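Local structure of glycoside hydrolase family 61 protein (Myceliophthora thermophila, 5UFV) at residues D26-Q31 / G51-Y57; T65-A71 / N135-K141. The protein is a secreted copper-dependent lytic polysaccharide monooxygenase that breaks down cellulose by oxidative cleavage of its glycosidic bonds, giving C1-oxidised products. The contacts are given in a common frame with arbitrary orientation. Numbering follows the deposited sequence.

Contact 1 of 2, residues D26-Q31 / G51-Y57; sequences DVIQWQ and GTGAALY
Neither segment forms a regular strand or helix. They run roughly antiparallel, largely extended, with kinks at I28, T52 and A55 (psi -16°, -18° and -31°). CA pairs are I28–L56 at 4.6 Å, W30–G53 at 4.8 Å and Q31–G51 at 4.2 Å. The most heavily covered residues are L56, W30 and Q31. L56 N donates to V27 O at 3.1 Å, the one direct backbone hydrogen bond. L56 (chi1 m, chi2 t) puts its CD1 3.6 Å from D26 O and its CB 3.8 Å from I28 CG2. W30 (chi1 -76°, chi2 30°) lays one face of its indole against T52 and G53. G53 CA sits 3.4 Å from the centroid of the five-membered ring, 8° off its normal, a CH-pi contact. This joins two loops that flank helix 45-48 in the beta-sandwich of an AA9 monooxygenase. Both pack on strand 167-177, where Q174 OE1 accepts from W30 NE1 and Q174 NE2 donates to L56 O. The Q31 side chain curls (chi1 m, chi2 p) so that Q31 OE1 takes T52 N at 2.9 Å and, weakly, G53 N at 3.4 Å. Q31 NE2 bonds weakly to T52 OG1 at 3.3 Å. Water 1 accepts from V27 N (3.1 Å) and A55 N (3.0 Å). Water 2 donates to Q29 O (2.6 Å) and G53 O (2.9 Å).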
loop_
_atom_site.group_PDB
_atom_site.type_symbol
_atom_site.label_atom_id
_atom_site.label_comp_id
_atom_site.label_asym_id
_atom_site.label_seq_id
_atom_site.Cartn_x
_atom_site.Cartn_y
_atom_site.Cartn_z
ATOM N N ASP A 26 8.877 20.978 1.156
ATOM C CA ASP A 26 9.377 19.802 0.434
ATOM C C ASP A 26 9.194 18.499 1.229
ATOM O O ASP A 26 9.575 18.432 2.394
ATOM C CB ASP A 26 10.858 19.978 0.099
ATOM C CG ASP A 26 11.116 21.035 -0.996
ATOM O OD1 ASP A 26 10.185 21.388 -1.745
ATOM O OD2 ASP A 26 12.281 21.519 -1.103
ATOM N N VAL A 27 8.617 17.476 0.598
ATOM C CA VAL A 27 8.477 16.150 1.224
ATOM C C VAL A 27 8.800 14.995 0.264
ATOM O O VAL A 27 9.079 15.210 -0.900
ATOM C CB VAL A 27 7.068 15.967 1.863
ATOM C CG1 VAL A 27 6.850 16.935 3.049
ATOM C CG2 VAL A 27 5.958 16.138 0.824
ATOM N N ILE A 28 8.818 13.762 0.764
ATOM C CA ILE A 28 9.074 12.583 -0.096
ATOM C C ILE A 28 7.770 11.992 -0.677
ATOM O O ILE A 28 7.791 11.234 -1.649
ATOM C CB ILE A 28 9.865 11.488 0.647
ATOM C CG1 ILE A 28 9.052 10.907 1.811
ATOM C CG2 ILE A 28 11.194 12.019 1.182
ATOM C CD1 ILE A 28 9.558 9.556 2.286
ATOM N N GLN A 29 6.646 12.388 -0.081
ATOM C CA GLN A 29 5.330 11.837 -0.380
ATOM C C GLN A 29 4.584 12.622 -1.477
ATOM O O GLN A 29 4.578 13.861 -1.475
ATOM C CB GLN A 29 4.476 11.832 0.903
ATOM C CG GLN A 29 3.278 10.899 0.854
ATOM C CD GLN A 29 2.420 10.961 2.113
ATOM O OE1 GLN A 29 2.107 12.047 2.608
ATOM N NE2 GLN A 29 2.040 9.811 2.635
ATOM N N TRP A 30 3.939 11.884 -2.379
ATOM C CA TRP A 30 3.083 12.451 -3.411
ATOM C C TRP A 30 1.813 12.964 -2.764
ATOM O O TRP A 30 1.414 12.489 -1.722
ATOM C CB TRP A 30 2.756 11.389 -4.462
ATOM C CG TRP A 30 3.877 11.102 -5.398
ATOM C CD1 TRP A 30 5.212 11.193 -5.138
ATOM C CD2 TRP A 30 3.767 10.647 -6.735
ATOM N NE1 TRP A 30 5.953 10.843 -6.258
ATOM C CE2 TRP A 30 5.077 10.498 -7.247
ATOM C CE3 TRP A 30 2.688 10.355 -7.565
ATOM C CZ2 TRP A 30 5.322 10.091 -8.528
ATOM C CZ3 TRP A 30 2.943 9.941 -8.842
ATOM C CH2 TRP A 30 4.240 9.823 -9.313
ATOM N N GLN A 31 1.184 13.946 -3.383
ATOM C CA GLN A 31 0.087 14.663 -2.750
ATOM C C GLN A 31 -1.087 13.724 -2.604
ATOM O O GLN A 31 -1.249 12.783 -3.354
ATOM C CB GLN A 31 -0.356 15.883 -3.577
ATOM C CG GLN A 31 0.734 16.877 -3.971
ATOM C CD GLN A 31 1.469 16.485 -5.252
ATOM O OE1 GLN A 31 1.481 15.306 -5.651
ATOM N NE2 GLN A 31 2.089 17.459 -5.900
ATOM N N GLY A 51 -1.968 12.233 -6.573
ATOM C CA GLY A 51 -0.679 12.951 -6.512
ATOM C C GLY A 51 0.059 12.886 -7.847
ATOM O O GLY A 51 -0.248 12.064 -8.723
ATOM N N THR A 52 1.017 13.778 -8.012
ATOM C CA THR A 52 1.777 13.878 -9.257
ATOM C C THR A 52 3.252 13.782 -9.041
ATOM O O THR A 52 3.981 13.531 -9.995
ATOM C CB THR A 52 1.556 15.230 -9.937
ATOM O OG1 THR A 52 1.701 16.272 -8.966
ATOM C CG2 THR A 52 0.159 15.297 -10.580
ATOM N N GLY A 53 3.707 13.998 -7.803
ATOM C CA GLY A 53 5.123 13.958 -7.516
ATOM C C GLY A 53 5.504 14.584 -6.211
ATOM O O GLY A 53 4.661 14.968 -5.419
ATOM N N ALA A 54 6.806 14.690 -6.017
ATOM C CA ALA A 54 7.374 15.197 -4.789
ATOM C C ALA A 54 8.825 15.632 -5.000
ATOM O O ALA A 54 9.488 15.122 -5.885
ATOM C CB ALA A 54 7.294 14.131 -3.716
ATOM N N ALA A 55 9.318 16.533 -4.149
ATOM C CA ALA A 55 10.630 17.176 -4.343
ATOM C C ALA A 55 11.790 16.352 -3.790
ATOM O O ALA A 55 12.925 16.419 -4.314
ATOM C CB ALA A 55 10.630 18.558 -3.704
ATOM N N LEU A 56 11.512 15.604 -2.730
ATOM C CA LEU A 56 12.546 14.856 -2.031
ATOM C C LEU A 56 12.399 13.344 -2.169
ATOM O O LEU A 56 11.366 12.854 -2.590
ATOM C CB LEU A 56 12.506 15.200 -0.543
ATOM C CG LEU A 56 12.597 16.680 -0.215
ATOM C CD1 LEU A 56 12.595 16.886 1.301
ATOM C CD2 LEU A 56 13.817 17.330 -0.871
ATOM N N TYR A 57 13.447 12.640 -1.753
ATOM C CA TYR A 57 13.505 11.181 -1.690
ATOM C C TYR A 57 14.176 10.766 -0.370
ATOM O O TYR A 57 14.942 11.528 0.208
ATOM C CB TYR A 57 14.323 10.615 -2.846
ATOM C CG TYR A 57 15.687 11.252 -2.943
ATOM C CD1 TYR A 57 16.735 10.801 -2.157
ATOM C CD2 TYR A 57 15.915 12.358 -3.790
ATOM C CE1 TYR A 57 17.987 11.400 -2.220
ATOM C CE2 TYR A 57 17.151 12.960 -3.858
ATOM C CZ TYR A 57 18.183 12.474 -3.069
ATOM O OH TYR A 57 19.426 13.058 -3.106
HETATM O O HOH W 1 7.650 18.101 -2.240
HETATM O O HOH W 2 4.309 16.034 -2.794
#

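Contact 2 of 2, residues T65-A71 / N135-K141; sequences TITATWA and NKSWSSK
Strands 65-70 and 136-141 pair antiparallel, their axes 4.5 Å apart at 159°. I66–S140, A68–W138 and W70–K136 are hydrogen-bonded pairs. I66 N–S140 O is 2.7 Å, A68 N–W138 O 3.0 Å and W70 N–K136 O 2.9 Å. N135 (phi/psi 51/44) and K136 both face W70, a G1 beta bulge. One face carries T65, T67, T69, S137, S139 and K141. T67 and T69 (both chi1 m) meet S139 and S137 (also m): T67 OG1–S139 OG is 2.6 Å and T69 OG1–S137 OG 2.9 Å, both hydrogen bonds. The other face turns toward strands 80-86 and 149-159 of the second sheet. There W70 (chi1 m, chi2 -97°) brings CZ3 to 3.8 Å from W138 CB, while W138 takes chi1 t and its NE1 bonds D105 OD2. S140 OG bonds the same OD2. Water 3 donates to I66 O (3.0 Å) and S140 OG (2.8 Å). The hydroxyl face is thus the more exposed, whereas I66, A68 and W70 turn into the sandwich, where D105 takes up the polar ends of W138 and S140.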
loop_
_atom_site.group_PDB
_atom_site.type_symbol
_atom_site.label_atom_id
_atom_site.label_comp_id
_atom_site.label_asym_id
_atom_site.label_seq_id
_atom_site.Cartn_x
_atom_site.Cartn_y
_atom_site.Cartn_z
ATOM N N THR A 65 14.468 -1.072 6.491
ATOM C CA THR A 65 13.065 -1.062 6.870
ATOM C C THR A 65 12.353 0.237 6.391
ATOM O O THR A 65 12.874 1.360 6.560
ATOM C CB THR A 65 12.948 -1.259 8.405
ATOM O OG1 THR A 65 13.265 -2.620 8.720
ATOM C CG2 THR A 65 11.547 -0.968 8.907
ATOM N N ILE A 66 11.180 0.050 5.771
ATOM C CA ILE A 66 10.225 1.125 5.477
ATOM C C ILE A 66 9.035 1.035 6.423
ATOM O O ILE A 66 8.279 0.074 6.381
ATOM C CB ILE A 66 9.698 1.043 4.034
ATOM C CG1 ILE A 66 10.855 1.235 3.064
ATOM C CG2 ILE A 66 8.658 2.123 3.795
ATOM C CD1 ILE A 66 10.483 1.069 1.610
ATOM N N THR A 67 8.879 2.042 7.267
ATOM C CA THR A 67 7.774 2.116 8.185
ATOM C C THR A 67 6.897 3.303 7.815
ATOM O O THR A 67 7.392 4.420 7.736
ATOM C CB THR A 67 8.285 2.361 9.592
ATOM O OG1 THR A 67 9.133 1.284 9.982
ATOM C CG2 THR A 67 7.120 2.500 10.581
ATOM N N ALA A 68 5.602 3.060 7.605
ATOM C CA ALA A 68 4.620 4.103 7.364
ATOM C C ALA A 68 3.698 4.249 8.571
ATOM O O ALA A 68 3.320 3.254 9.200
ATOM C CB ALA A 68 3.812 3.737 6.150
ATOM N N THR A 69 3.332 5.484 8.887
ATOM C CA THR A 69 2.447 5.767 10.007
ATOM C C THR A 69 1.132 6.395 9.556
ATOM O O THR A 69 1.107 7.267 8.711
ATOM C CB THR A 69 3.135 6.693 11.029
ATOM O OG1 THR A 69 4.301 6.042 11.511
ATOM C CG2 THR A 69 2.246 6.956 12.259
ATOM N N TRP A 70 0.040 5.934 10.141
ATOM C CA TRP A 70 -1.277 6.444 9.853
ATOM C C TRP A 70 -1.656 7.198 11.086
ATOM O O TRP A 70 -1.878 6.580 12.145
ATOM C CB TRP A 70 -2.276 5.307 9.668
ATOM C CG TRP A 70 -2.267 4.707 8.314
ATOM C CD1 TRP A 70 -3.112 5.007 7.292
ATOM C CD2 TRP A 70 -1.388 3.685 7.826
ATOM N NE1 TRP A 70 -2.805 4.246 6.184
ATOM C CE2 TRP A 70 -1.741 3.429 6.495
ATOM C CE3 TRP A 70 -0.348 2.945 8.392
ATOM C CZ2 TRP A 70 -1.076 2.464 5.719
ATOM C CZ3 TRP A 70 0.311 2.008 7.624
ATOM C CH2 TRP A 70 -0.059 1.771 6.307
ATOM N N ALA A 71 -1.719 8.520 10.972
ATOM C CA ALA A 71 -2.149 9.318 12.081
ATOM C C ALA A 71 -3.532 8.918 12.572
ATOM O O ALA A 71 -3.804 9.028 13.760
ATOM C CB ALA A 71 -2.120 10.780 11.717
ATOM N N ASN A 135 -1.832 6.913 15.188
ATOM C CA ASN A 135 -0.370 6.843 15.154
ATOM C C ASN A 135 0.141 5.419 15.219
ATOM O O ASN A 135 1.078 5.130 15.948
ATOM C CB ASN A 135 0.226 7.731 16.251
ATOM C CG ASN A 135 -0.281 9.157 16.148
ATOM O OD1 ASN A 135 -0.912 9.679 17.066
ATOM N ND2 ASN A 135 -0.066 9.770 14.994
ATOM N N LYS A 136 -0.501 4.548 14.448
ATOM C CA LYS A 136 -0.051 3.189 14.275
ATOM C C LYS A 136 0.765 3.069 13.018
ATOM O O LYS A 136 0.586 3.817 12.061
ATOM C CB LYS A 136 -1.248 2.243 14.196
ATOM C CG LYS A 136 -2.095 2.209 15.458
ATOM C CD LYS A 136 -1.230 2.012 16.677
ATOM C CE LYS A 136 -2.029 1.504 17.868
ATOM N NZ LYS A 136 -3.178 2.388 18.110
ATOM N N SER A 137 1.653 2.097 13.016
ATOM C CA SER A 137 2.655 1.999 11.987
ATOM C C SER A 137 2.722 0.611 11.406
ATOM O O SER A 137 2.339 -0.356 12.055
ATOM C CB SER A 137 4.025 2.357 12.576
ATOM O OG SER A 137 4.021 3.639 13.199
ATOM N N TRP A 138 3.221 0.525 10.172
ATOM C CA TRP A 138 3.468 -0.764 9.509
ATOM C C TRP A 138 4.847 -0.762 8.914
ATOM O O TRP A 138 5.213 0.170 8.222
ATOM C CB TRP A 138 2.443 -1.054 8.408
ATOM C CG TRP A 138 2.502 -2.502 7.974
ATOM C CD1 TRP A 138 3.246 -3.027 6.939
ATOM C CD2 TRP A 138 1.853 -3.612 8.604
ATOM N NE1 TRP A 138 3.071 -4.392 6.878
ATOM C CE2 TRP A 138 2.231 -4.780 7.889
ATOM C CE3 TRP A 138 1.015 -3.739 9.713
ATOM C CZ2 TRP A 138 1.767 -6.070 8.234
ATOM C CZ3 TRP A 138 0.558 -5.021 10.069
ATOM C CH2 TRP A 138 0.937 -6.174 9.322
ATOM N N SER A 139 5.606 -1.810 9.188
ATOM C CA SER A 139 6.991 -1.920 8.730
ATOM C C SER A 139 7.196 -3.037 7.679
ATOM O O SER A 139 6.706 -4.166 7.836
ATOM C CB SER A 139 7.887 -2.198 9.928
ATOM O OG SER A 139 8.089 -1.026 10.682
ATOM N N SER A 140 7.944 -2.713 6.632
ATOM C CA SER A 140 8.252 -3.637 5.557
ATOM C C SER A 140 9.751 -3.545 5.238
ATOM O O SER A 140 10.310 -2.457 5.212
ATOM C CB SER A 140 7.462 -3.268 4.308
ATOM O OG SER A 140 6.064 -3.361 4.504
ATOM N N LYS A 141 10.395 -4.684 4.998
ATOM C CA LYS A 141 11.765 -4.702 4.510
ATOM C C LYS A 141 11.787 -4.495 3.016
ATOM O O LYS A 141 11.039 -5.129 2.315
ATOM C CB LYS A 141 12.440 -6.028 4.821
ATOM C CG LYS A 141 12.922 -6.085 6.243
ATOM C CD LYS A 141 13.568 -7.417 6.589
ATOM C CE LYS A 141 13.903 -7.407 8.078
ATOM N NZ LYS A 141 14.412 -8.712 8.561
HETATM O O HOH W 3 5.597 -0.679 5.210
#

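The contacts come in series: contact 1 closes at residue 57, and contact 2 opens at residue 65 after strand 58-60. Their centres are about 18 Å apart and their nearest atoms about 7 Å. Contact 2 lies within the four-stranded sheet, at its edge strand 136-141. Contact 1 is loop structure beside strand 167-177 of the other sheet. Strand 4-9 relates them: it pairs with strand 65-70, and its V4 and Y7 also bond to Q29. Strand 167-177 carries the copper ligand Y169. The Q29 side chain is about 11 Å from that of Y169, and the W70 side chain about 6 Å. Contact 2 thus comes nearer this ligand, consistent with W70 belonging to the surroundings of the copper site.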